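PDB 2XQ0: leucine aminopeptidase 2 from Saccharomyces cerevisiae, which cleaves di- and tripeptides preferentially as a zinc-dependent M1-family aminopeptidase and has low epoxide hydrolase activity toward leukotriene A4 in vitro. Local coordinates for residues A[75-80]-A[117-122]; A[70-75]-A[151-156]; A[411-416]-A[437-442]. All blocks are in the same frame, centred on the assembly; numbering follows the deposited sequence.

From the N terminus, the chain reaches 70-75 and runs straight on into 75-80, the two segments sharing Asp75. Contact 1 closes first, when 117-122 returns as the antiparallel neighbour of 75-80 in the large sheet of the N-terminal domain. Contact 2 closes a wider loop at 151-156, so the loop of contact 1 lies within that of contact 2. Their centres are about 9 Å apart, and Phe118 packs on Phe155 and Pro156, tying sheet to loop. Contact 3 follows in series, pairing helix 407-420 with the end of helix 428-438 in the peptidase domain; its nearest atoms stay about 27 Å from contact 2.

Contact 1: A[75-80]-A[117-122]; sequences DVQEVH and QFRTTD
Glu78 and Gln117 run alongside each other with their ends in the same direction and carry one end of this antiparallel pair, the carboxylate and amide planes turned 56° apart. Glu78 OE1 lies 3.1 Å from Gln117 NE2. A water bridges the other two oxygens, donating to Glu78 OE2 at 2.7 Å and to Gln117 OE1. Asp75 and Arg119 are likewise neighbours on the same face: Asp75 OD2 meets the aliphatic Arg119 CD at 3.5 Å, whereas the charged atoms are not in contact. Arg119 CG stands between its backbone N and carbonyl carbon (chi1 59°), which sets it beside Asp75 CB.

Between these pairs the strands form a classic beta bulge, where Gln77 and Glu78 both face Gln117. Gln117 O accepts from Gln77 N at 2.9 Å and, weakly, from Glu78 N at 3.4 Å. At the bulge the Gln77 side chain starts out toward the neighbouring strand, and its NE2 lies 3.8 Å from Arg119 CD. On the other face, Phe118 CB lies beside Val76 CA and nearest Asp75 O, and its ring leads away from the strand pair to Phe155 and Pro156 of the loop 151-156.

The chemistry implies a sheet pairing held mainly by backbone bonds, including the reciprocal pair between Asp75 and Arg119, while the water gives two facing acceptors, Glu78 OE2 and Gln117 OE1, a shared donor.

Contact 2: A[70-75]-A[151-156]; sequences DTSYLD and ARSLFP
Ser72 O takes a hydrogen bond from Ser153 OG at 3.0 Å and a CA-H...O contact from Ser153 CA at 3.2 Å. The hydroxyl oxygen stands anti to its backbone N (chi1 -171°), and it also pairs with Thr125 N. On the other side of the same residue, Ser72 N gives a 2.8 Å bond to Arg152 O. This bond is bent, with an N-H...O angle of 134°, and its donor lies above the carbonyl plane. Thr71 CA approaches the same oxygen.

Asp70 and Arg152 stack, their carboxylate and guanidinium planes 8° apart. Asp70 OD1 sits over the centre of the guanidinium face, 3.6 Å from Arg152 NH1, so the attraction of this salt bridge is electrostatic, with the oxygen above the plane in which the N-H bonds lie. The directed bonds go elsewhere: Arg152 uses its nitrogens on Asp159, Leu97 O and Ser20 O, and Asp70 is held by Thr21 OG1 and the backbone N of Leu22 and Asp159.

The contact joins the lead-in to strand 74-81, an inner strand of the large sheet of the M1 N-terminal domain, to a 3-10 turn at 151-153 in the loop between strands 141-144 and 165-172. Within that loop Ala151 O accepts from both Leu154 N and Phe155 N. The side chain of Leu154 is about 4 Å from that of Leu146, a substrate-binding residue.

Leu74 splits its methyls: CD1 packs on Pro156 CD at 3.6 Å, while CD2 sits against the backbone at Ser153 O. A water donates to Tyr73 O and Ser153 O.

Contact 3: A[411-416]-A[437-442]; sequences DPFIRH and EFYPEK
An aromatic cluster of Phe413, His416, Phe438 and Tyr439 joins helix 407-420 to the C-terminal end of helix 428-438 in the peptidase domain. Phe438 is set against the first helix, its CG anti to the backbone N (chi1 -169°). One face of its ring receives the backbone of Phe413: Phe413 CA lies 3.9 Å from the ring centroid and 24° off the ring normal, a CH-pi contact. Phe438 CE2 comes within 3.4 Å of Phe413 N, and Phe438 CZ lies 3.7 Å from Pro412 CB.

The Phe413 ring turns its edge toward the face of Phe438 in an offset edge-to-face pair, with planes at 60° and centroids 5.8 Å apart. Phe413 CD1 is the atom that reaches Phe438 CB and CG. His416 and Phe438 pass each other with opposed directions, and Phe438 CD1 lies over one face of the imidazole, displaced toward its rim, 3.6 Å from His416 CG. Replacing Phe438 by an alanine would probably open a gap against Pro412 and the backbone of Phe413, and would leave the His416 ring without the aromatic partner over its face.

Tyr439, the first residue to leave helical geometry, runs its side chain across that of Phe413 at about a right angle. Its CE2 lies 3.7 Å from Phe413 CB, while its hydroxyl pairs with Glu409 O of the first helix. Tyr439 also rests against Phe438, whose CD2 sits over the centre of the tyrosine ring. Phe413 also packs on Phe431, Thr434 and Leu435 of helix 428-438 and on Trp326 of helix 321-339.

No hydrogen bond crosses between the two segments: the arrangement is that of an aromatic helix-helix interface at a helix terminus.

Contact 1: A[75-80]-A[117-122]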
loop_
_atom_site.group_PDB
_atom_site.type_symbol
_atom_site.label_atom_id
_atom_site.label_comp_id
_atom_site.label_asym_id
_atom_site.label_seq_id
_atom_site.Cartn_x
_atom_site.Cartn_y
_atom_site.Cartn_z
ATOM N N ASP A 75 -7.015 -15.996 -20.957
ATOM C CA ASP A 75 -7.295 -16.749 -22.167
ATOM C C ASP A 75 -6.116 -16.504 -23.122
ATOM O O ASP A 75 -6.066 -15.484 -23.796
ATOM C CB ASP A 75 -8.619 -16.248 -22.764
ATOM C CG ASP A 75 -8.994 -16.938 -24.055
ATOM O OD1 ASP A 75 -8.301 -17.892 -24.466
ATOM O OD2 ASP A 75 -10.004 -16.511 -24.661
ATOM N N VAL A 76 -5.150 -17.421 -23.151
ATOM C CA VAL A 76 -4.022 -17.301 -24.074
ATOM C C VAL A 76 -4.407 -17.877 -25.443
ATOM O O VAL A 76 -4.798 -19.041 -25.556
ATOM C CB VAL A 76 -2.758 -18.013 -23.544
ATOM C CG1 VAL A 76 -1.609 -17.892 -24.547
ATOM C CG2 VAL A 76 -2.345 -17.428 -22.196
ATOM N N GLN A 77 -4.277 -17.058 -26.478
ATOM C CA GLN A 77 -4.872 -17.365 -27.777
ATOM C C GLN A 77 -3.857 -17.825 -28.807
ATOM O O GLN A 77 -4.090 -18.810 -29.522
ATOM C CB GLN A 77 -5.625 -16.140 -28.303
ATOM C CG GLN A 77 -6.783 -15.723 -27.439
ATOM C CD GLN A 77 -7.281 -14.342 -27.798
ATOM O OE1 GLN A 77 -6.495 -13.401 -27.915
ATOM N NE2 GLN A 77 -8.590 -14.209 -27.978
ATOM N N GLU A 78 -2.741 -17.109 -28.898
ATOM C CA GLU A 78 -1.707 -17.456 -29.866
ATOM C C GLU A 78 -0.354 -17.056 -29.313
ATOM O O GLU A 78 -0.258 -16.128 -28.526
ATOM C CB GLU A 78 -1.937 -16.728 -31.198
ATOM C CG GLU A 78 -3.291 -16.986 -31.845
ATOM C CD GLU A 78 -3.566 -16.078 -33.040
ATOM O OE1 GLU A 78 -2.612 -15.744 -33.776
ATOM O OE2 GLU A 78 -4.742 -15.699 -33.242
ATOM N N VAL A 79 0.691 -17.752 -29.741
ATOM C CA VAL A 79 2.060 -17.388 -29.387
ATOM C C VAL A 79 2.972 -17.468 -30.612
ATOM O O VAL A 79 2.958 -18.470 -31.346
ATOM C CB VAL A 79 2.641 -18.346 -28.349
ATOM C CG1 VAL A 79 4.058 -17.916 -28.001
ATOM C CG2 VAL A 79 1.757 -18.406 -27.099
ATOM N N HIS A 80 3.773 -16.429 -30.816
ATOM C CA HIS A 80 4.750 -16.397 -31.902
ATOM C C HIS A 80 6.130 -16.071 -31.342
ATOM O O HIS A 80 6.267 -15.241 -30.438
ATOM C CB HIS A 80 4.390 -15.316 -32.913
ATOM C CG HIS A 80 3.198 -15.634 -33.756
ATOM N ND1 HIS A 80 1.910 -15.343 -33.362
ATOM C CD2 HIS A 80 3.100 -16.181 -34.989
ATOM C CE1 HIS A 80 1.069 -15.715 -34.308
ATOM N NE2 HIS A 80 1.763 -16.229 -35.307
ATOM N N GLN A 117 -0.668 -13.361 -27.786
ATOM C CA GLN A 117 -1.986 -12.747 -27.846
ATOM C C GLN A 117 -2.857 -13.365 -26.785
ATOM O O GLN A 117 -2.863 -14.580 -26.602
ATOM C CB GLN A 117 -2.641 -12.968 -29.207
ATOM C CG GLN A 117 -1.971 -12.244 -30.345
ATOM C CD GLN A 117 -2.521 -12.683 -31.677
ATOM O OE1 GLN A 117 -3.734 -12.658 -31.896
ATOM N NE2 GLN A 117 -1.637 -13.107 -32.571
ATOM N N PHE A 118 -3.617 -12.529 -26.097
ATOM C CA PHE A 118 -4.412 -13.017 -24.993
ATOM C C PHE A 118 -5.560 -12.062 -24.740
ATOM O O PHE A 118 -5.591 -10.954 -25.291
ATOM C CB PHE A 118 -3.534 -13.099 -23.734
ATOM C CG PHE A 118 -3.117 -11.758 -23.217
ATOM C CD1 PHE A 118 -2.033 -11.091 -23.770
ATOM C CD2 PHE A 118 -3.824 -11.147 -22.202
ATOM C CE1 PHE A 118 -1.662 -9.847 -23.302
ATOM C CE2 PHE A 118 -3.463 -9.915 -21.744
ATOM C CZ PHE A 118 -2.382 -9.254 -22.300
ATOM N N ARG A 119 -6.488 -12.491 -23.889
ATOM C CA ARG A 119 -7.469 -11.590 -23.308
ATOM C C ARG A 119 -7.685 -11.937 -21.831
ATOM O O ARG A 119 -7.492 -13.083 -21.415
ATOM C CB ARG A 119 -8.792 -11.660 -24.081
ATOM C CG ARG A 119 -9.415 -13.045 -24.112
ATOM C CD ARG A 119 -10.645 -13.101 -25.038
ATOM N NE ARG A 119 -11.689 -12.206 -24.552
ATOM C CZ ARG A 119 -12.018 -11.049 -25.121
ATOM N NH1 ARG A 119 -11.401 -10.645 -26.226
ATOM N NH2 ARG A 119 -12.985 -10.306 -24.591
ATOM N N THR A 120 -8.075 -10.941 -21.040
ATOM C CA THR A 120 -8.490 -11.196 -19.673
ATOM C C THR A 120 -9.845 -11.909 -19.626
ATOM O O THR A 120 -10.598 -11.915 -20.603
ATOM C CB THR A 120 -8.512 -9.909 -18.822
ATOM O OG1 THR A 120 -9.455 -8.952 -19.363
ATOM C CG2 THR A 120 -7.130 -9.301 -18.784
ATOM N N THR A 121 -10.154 -12.533 -18.497
ATOM C CA THR A 121 -11.426 -13.241 -18.381
ATOM C C THR A 121 -12.266 -12.669 -17.245
ATOM O O THR A 121 -11.824 -11.772 -16.512
ATOM C CB THR A 121 -11.240 -14.775 -18.180
ATOM O OG1 THR A 121 -10.779 -15.044 -16.852
ATOM C CG2 THR A 121 -10.262 -15.359 -19.201
ATOM N N ASP A 122 -13.486 -13.176 -17.119
ATOM C CA ASP A 122 -14.375 -12.774 -16.037
ATOM C C ASP A 122 -13.759 -13.064 -14.660
ATOM O O ASP A 122 -14.114 -12.425 -13.680
ATOM C CB ASP A 122 -15.723 -13.494 -16.152
ATOM C CG ASP A 122 -16.454 -13.173 -17.445
ATOM O OD1 ASP A 122 -16.003 -12.269 -18.183
ATOM O OD2 ASP A 122 -17.485 -13.825 -17.726
HETATM O O HOH W 1 -6.358 -13.682 -32.334
#

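Contact 2: A[70-75]-A[151-156]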
loop_
_atom_site.group_PDB
_atom_site.type_symbol
_atom_site.label_atom_id
_atom_site.label_comp_id
_atom_site.label_asym_id
_atom_site.label_seq_id
_atom_site.Cartn_x
_atom_site.Cartn_y
_atom_site.Cartn_z
ATOM N N ASP A 70 4.074 -16.991 -16.033
ATOM C CA ASP A 70 2.998 -16.969 -15.052
ATOM C C ASP A 70 1.743 -16.513 -15.779
ATOM O O ASP A 70 1.817 -15.624 -16.605
ATOM C CB ASP A 70 3.302 -15.902 -13.982
ATOM C CG ASP A 70 4.379 -16.323 -12.992
ATOM O OD1 ASP A 70 4.167 -17.332 -12.293
ATOM O OD2 ASP A 70 5.408 -15.603 -12.866
ATOM N N THR A 71 0.602 -17.116 -15.473
ATOM C CA THR A 71 -0.692 -16.580 -15.876
ATOM C C THR A 71 -1.655 -16.962 -14.786
ATOM O O THR A 71 -1.384 -17.897 -14.029
ATOM C CB THR A 71 -1.233 -17.166 -17.221
ATOM O OG1 THR A 71 -1.736 -18.494 -17.018
ATOM C CG2 THR A 71 -0.167 -17.178 -18.287
ATOM N N SER A 72 -2.765 -16.232 -14.704
ATOM C CA SER A 72 -3.868 -16.573 -13.818
ATOM C C SER A 72 -5.189 -16.139 -14.451
ATOM O O SER A 72 -5.446 -14.944 -14.631
ATOM C CB SER A 72 -3.713 -15.894 -12.461
ATOM O OG SER A 72 -4.858 -16.179 -11.676
ATOM N N TYR A 73 -6.018 -17.116 -14.791
ATOM C CA TYR A 73 -7.293 -16.862 -15.445
ATOM C C TYR A 73 -7.154 -16.000 -16.693
ATOM O O TYR A 73 -7.982 -15.118 -16.939
ATOM C CB TYR A 73 -8.257 -16.180 -14.480
ATOM C CG TYR A 73 -8.455 -16.885 -13.159
ATOM C CD1 TYR A 73 -8.997 -18.163 -13.096
ATOM C CD2 TYR A 73 -8.124 -16.255 -11.968
ATOM C CE1 TYR A 73 -9.190 -18.794 -11.880
ATOM C CE2 TYR A 73 -8.307 -16.871 -10.756
ATOM C CZ TYR A 73 -8.841 -18.137 -10.714
ATOM O OH TYR A 73 -9.024 -18.732 -9.493
ATOM N N LEU A 74 -6.112 -16.230 -17.474
ATOM C CA LEU A 74 -6.035 -15.594 -18.791
ATOM C C LEU A 74 -6.499 -16.559 -19.873
ATOM O O LEU A 74 -6.415 -17.780 -19.717
ATOM C CB LEU A 74 -4.620 -15.122 -19.120
ATOM C CG LEU A 74 -4.009 -13.994 -18.307
ATOM C CD1 LEU A 74 -2.543 -13.789 -18.699
ATOM C CD2 LEU A 74 -4.804 -12.726 -18.505
ATOM N N ASP A 75 -7.015 -15.996 -20.957
ATOM C CA ASP A 75 -7.295 -16.749 -22.167
ATOM C C ASP A 75 -6.116 -16.504 -23.122
ATOM O O ASP A 75 -6.066 -15.484 -23.796
ATOM C CB ASP A 75 -8.619 -16.248 -22.764
ATOM C CG ASP A 75 -8.994 -16.938 -24.055
ATOM O OD1 ASP A 75 -8.301 -17.892 -24.466
ATOM O OD2 ASP A 75 -10.004 -16.511 -24.661
ATOM N N ALA A 151 -0.316 -9.328 -11.502
ATOM C CA ALA A 151 0.073 -8.936 -12.863
ATOM C C ALA A 151 -0.156 -10.094 -13.827
ATOM O O ALA A 151 -0.582 -9.899 -14.967
ATOM C CB ALA A 151 1.502 -8.471 -12.908
ATOM N N ARG A 152 0.113 -11.309 -13.360
ATOM C CA ARG A 152 -0.108 -12.514 -14.171
ATOM C C ARG A 152 -1.596 -12.738 -14.491
ATOM O O ARG A 152 -1.933 -13.609 -15.284
ATOM C CB ARG A 152 0.468 -13.751 -13.461
ATOM C CG ARG A 152 -0.286 -14.098 -12.164
ATOM C CD ARG A 152 0.438 -15.140 -11.295
ATOM N NE ARG A 152 1.718 -14.633 -10.794
ATOM C CZ ARG A 152 2.520 -15.255 -9.929
ATOM N NH1 ARG A 152 2.216 -16.462 -9.447
ATOM N NH2 ARG A 152 3.646 -14.661 -9.547
ATOM N N SER A 153 -2.490 -11.963 -13.883
ATOM C CA SER A 153 -3.919 -12.108 -14.211
ATOM C C SER A 153 -4.329 -11.032 -15.212
ATOM O O SER A 153 -5.475 -11.003 -15.703
ATOM C CB SER A 153 -4.762 -12.040 -12.935
ATOM O OG SER A 153 -6.115 -12.374 -13.153
ATOM N N LEU A 154 -3.382 -10.142 -15.515
ATOM C CA LEU A 154 -3.595 -9.068 -16.493
ATOM C C LEU A 154 -2.861 -9.356 -17.813
ATOM O O LEU A 154 -3.408 -9.139 -18.891
ATOM C CB LEU A 154 -3.153 -7.710 -15.931
ATOM C CG LEU A 154 -3.293 -6.530 -16.893
ATOM C CD1 LEU A 154 -4.757 -6.350 -17.325
ATOM C CD2 LEU A 154 -2.750 -5.225 -16.310
ATOM N N PHE A 155 -1.627 -9.850 -17.725
ATOM C CA PHE A 155 -0.912 -10.345 -18.909
ATOM C C PHE A 155 0.095 -11.421 -18.538
ATOM O O PHE A 155 0.592 -11.442 -17.428
ATOM C CB PHE A 155 -0.215 -9.208 -19.672
ATOM C CG PHE A 155 0.817 -8.464 -18.867
ATOM C CD1 PHE A 155 2.172 -8.674 -19.088
ATOM C CD2 PHE A 155 0.437 -7.553 -17.897
ATOM C CE1 PHE A 155 3.136 -7.979 -18.350
ATOM C CE2 PHE A 155 1.392 -6.858 -17.148
ATOM C CZ PHE A 155 2.744 -7.076 -17.376
ATOM N N PRO A 156 0.395 -12.330 -19.476
ATOM C CA PRO A 156 1.380 -13.376 -19.194
ATOM C C PRO A 156 2.758 -12.745 -19.070
ATOM O O PRO A 156 3.118 -11.884 -19.873
ATOM C CB PRO A 156 1.281 -14.300 -20.415
ATOM C CG PRO A 156 0.713 -13.450 -21.509
ATOM C CD PRO A 156 -0.092 -12.354 -20.871
HETATM O O HOH W 2 -7.735 -12.316 -16.552
#

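Contact 3: A[411-416]-A[437-442]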
loop_
_atom_site.group_PDB
_atom_site.type_symbol
_atom_site.label_atom_id
_atom_site.label_comp_id
_atom_site.label_asym_id
_atom_site.label_seq_id
_atom_site.Cartn_x
_atom_site.Cartn_y
_atom_site.Cartn_z
ATOM N N ASP A 411 22.683 9.158 6.505
ATOM C CA ASP A 411 22.263 9.614 5.186
ATOM C C ASP A 411 23.255 9.277 4.064
ATOM O O ASP A 411 22.836 8.988 2.937
ATOM C CB ASP A 411 21.906 11.104 5.201
ATOM C CG ASP A 411 20.556 11.373 5.871
ATOM O OD1 ASP A 411 20.001 10.430 6.481
ATOM O OD2 ASP A 411 20.049 12.520 5.787
ATOM N N PRO A 412 24.565 9.297 4.361
ATOM C CA PRO A 412 25.525 8.862 3.335
ATOM C C PRO A 412 25.318 7.402 2.940
ATOM O O PRO A 412 25.436 7.062 1.760
ATOM C CB PRO A 412 26.874 9.028 4.031
ATOM C CG PRO A 412 26.641 10.144 4.997
ATOM C CD PRO A 412 25.242 9.940 5.502
ATOM N N PHE A 413 25.016 6.548 3.910
ATOM C CA PHE A 413 24.687 5.156 3.596
ATOM C C PHE A 413 23.427 5.050 2.722
ATOM O O PHE A 413 23.390 4.307 1.745
ATOM C CB PHE A 413 24.491 4.319 4.857
ATOM C CG PHE A 413 23.934 2.943 4.573
ATOM C CD1 PHE A 413 24.732 1.967 3.990
ATOM C CD2 PHE A 413 22.603 2.640 4.855
ATOM C CE1 PHE A 413 24.218 0.700 3.703
ATOM C CE2 PHE A 413 22.085 1.383 4.577
ATOM C CZ PHE A 413 22.907 0.404 4.003
ATOM N N ILE A 414 22.387 5.780 3.099
ATOM C CA ILE A 414 21.132 5.772 2.351
ATOM C C ILE A 414 21.371 6.092 0.869
ATOM O O ILE A 414 20.885 5.395 -0.026
ATOM C CB ILE A 414 20.160 6.785 2.966
ATOM C CG1 ILE A 414 19.746 6.321 4.364
ATOM C CG2 ILE A 414 18.949 7.004 2.080
ATOM C CD1 ILE A 414 18.784 7.289 5.039
ATOM N N ARG A 415 22.137 7.143 0.610
ATOM C CA ARG A 415 22.464 7.497 -0.763
ATOM C C ARG A 415 23.269 6.397 -1.449
ATOM O O ARG A 415 23.073 6.129 -2.632
ATOM C CB ARG A 415 23.260 8.798 -0.799
ATOM C CG ARG A 415 22.387 10.022 -0.634
ATOM C CD ARG A 415 23.139 11.139 0.051
ATOM N NE ARG A 415 22.202 12.041 0.705
ATOM C CZ ARG A 415 22.544 12.934 1.619
ATOM N NH1 ARG A 415 21.612 13.713 2.155
ATOM N NH2 ARG A 415 23.812 13.047 1.990
ATOM N N HIS A 416 24.190 5.780 -0.713
ATOM C CA HIS A 416 25.059 4.762 -1.296
ATOM C C HIS A 416 24.216 3.560 -1.686
ATOM O O HIS A 416 24.322 3.038 -2.804
ATOM C CB HIS A 416 26.128 4.342 -0.286
ATOM C CG HIS A 416 27.028 3.259 -0.781
ATOM N ND1 HIS A 416 26.865 1.937 -0.429
ATOM C CD2 HIS A 416 28.095 3.298 -1.612
ATOM C CE1 HIS A 416 27.797 1.209 -1.015
ATOM N NE2 HIS A 416 28.555 2.010 -1.740
ATOM N N GLU A 437 29.970 -3.201 4.266
ATOM C CA GLU A 437 31.022 -2.631 3.429
ATOM C C GLU A 437 31.121 -1.110 3.618
ATOM O O GLU A 437 32.209 -0.532 3.530
ATOM C CB GLU A 437 30.798 -2.967 1.953
ATOM C CG GLU A 437 30.778 -4.451 1.638
ATOM C CD GLU A 437 30.056 -4.760 0.332
ATOM O OE1 GLU A 437 29.441 -3.835 -0.251
ATOM O OE2 GLU A 437 30.096 -5.932 -0.106
ATOM N N PHE A 438 29.988 -0.466 3.886
ATOM C CA PHE A 438 29.954 0.989 3.969
ATOM C C PHE A 438 30.549 1.543 5.273
ATOM O O PHE A 438 31.136 2.625 5.285
ATOM C CB PHE A 438 28.531 1.526 3.760
ATOM C CG PHE A 438 28.481 3.006 3.574
ATOM C CD1 PHE A 438 28.816 3.574 2.356
ATOM C CD2 PHE A 438 28.140 3.833 4.619
ATOM C CE1 PHE A 438 28.792 4.953 2.177
ATOM C CE2 PHE A 438 28.117 5.216 4.455
ATOM C CZ PHE A 438 28.445 5.771 3.230
ATOM N N TYR A 439 30.400 0.796 6.362
ATOM C CA TYR A 439 30.854 1.255 7.671
ATOM C C TYR A 439 31.991 0.401 8.265
ATOM O O TYR A 439 31.814 -0.234 9.312
ATOM C CB TYR A 439 29.680 1.265 8.655
ATOM C CG TYR A 439 28.604 2.302 8.391
ATOM C CD1 TYR A 439 28.815 3.645 8.683
ATOM C CD2 TYR A 439 27.367 1.930 7.889
ATOM C CE1 TYR A 439 27.828 4.597 8.461
ATOM C CE2 TYR A 439 26.368 2.873 7.672
ATOM C CZ TYR A 439 26.605 4.202 7.960
ATOM O OH TYR A 439 25.620 5.137 7.739
ATOM N N PRO A 440 33.163 0.383 7.604
ATOM C CA PRO A 440 34.318 -0.377 8.104
ATOM C C PRO A 440 34.702 0.038 9.516
ATOM O O PRO A 440 35.039 -0.814 10.338
ATOM C CB PRO A 440 35.440 0.003 7.139
ATOM C CG PRO A 440 34.752 0.463 5.902
ATOM C CD PRO A 440 33.476 1.111 6.363
ATOM N N GLU A 441 34.653 1.335 9.792
ATOM C CA GLU A 441 35.071 1.836 11.095
ATOM C C GLU A 441 34.058 1.512 12.182
ATOM O O GLU A 441 34.362 1.608 13.366
ATOM C CB GLU A 441 35.339 3.343 11.041
ATOM C CG GLU A 441 36.587 3.715 10.240
ATOM C CD GLU A 441 37.103 5.116 10.546
ATOM O OE1 GLU A 441 36.994 5.563 11.710
ATOM O OE2 GLU A 441 37.634 5.767 9.620
ATOM N N LYS A 442 32.854 1.117 11.783
ATOM C CA LYS A 442 31.784 0.888 12.753
ATOM C C LYS A 442 31.392 -0.584 12.872
ATOM O O LYS A 442 30.271 -0.913 13.259
ATOM C CB LYS A 442 30.557 1.757 12.425
ATOM C CG LYS A 442 30.818 3.254 12.527
ATOM C CD LYS A 442 29.516 4.053 12.513
ATOM C CE LYS A 442 29.713 5.462 13.068
ATOM N NZ LYS A 442 30.360 6.365 12.078
#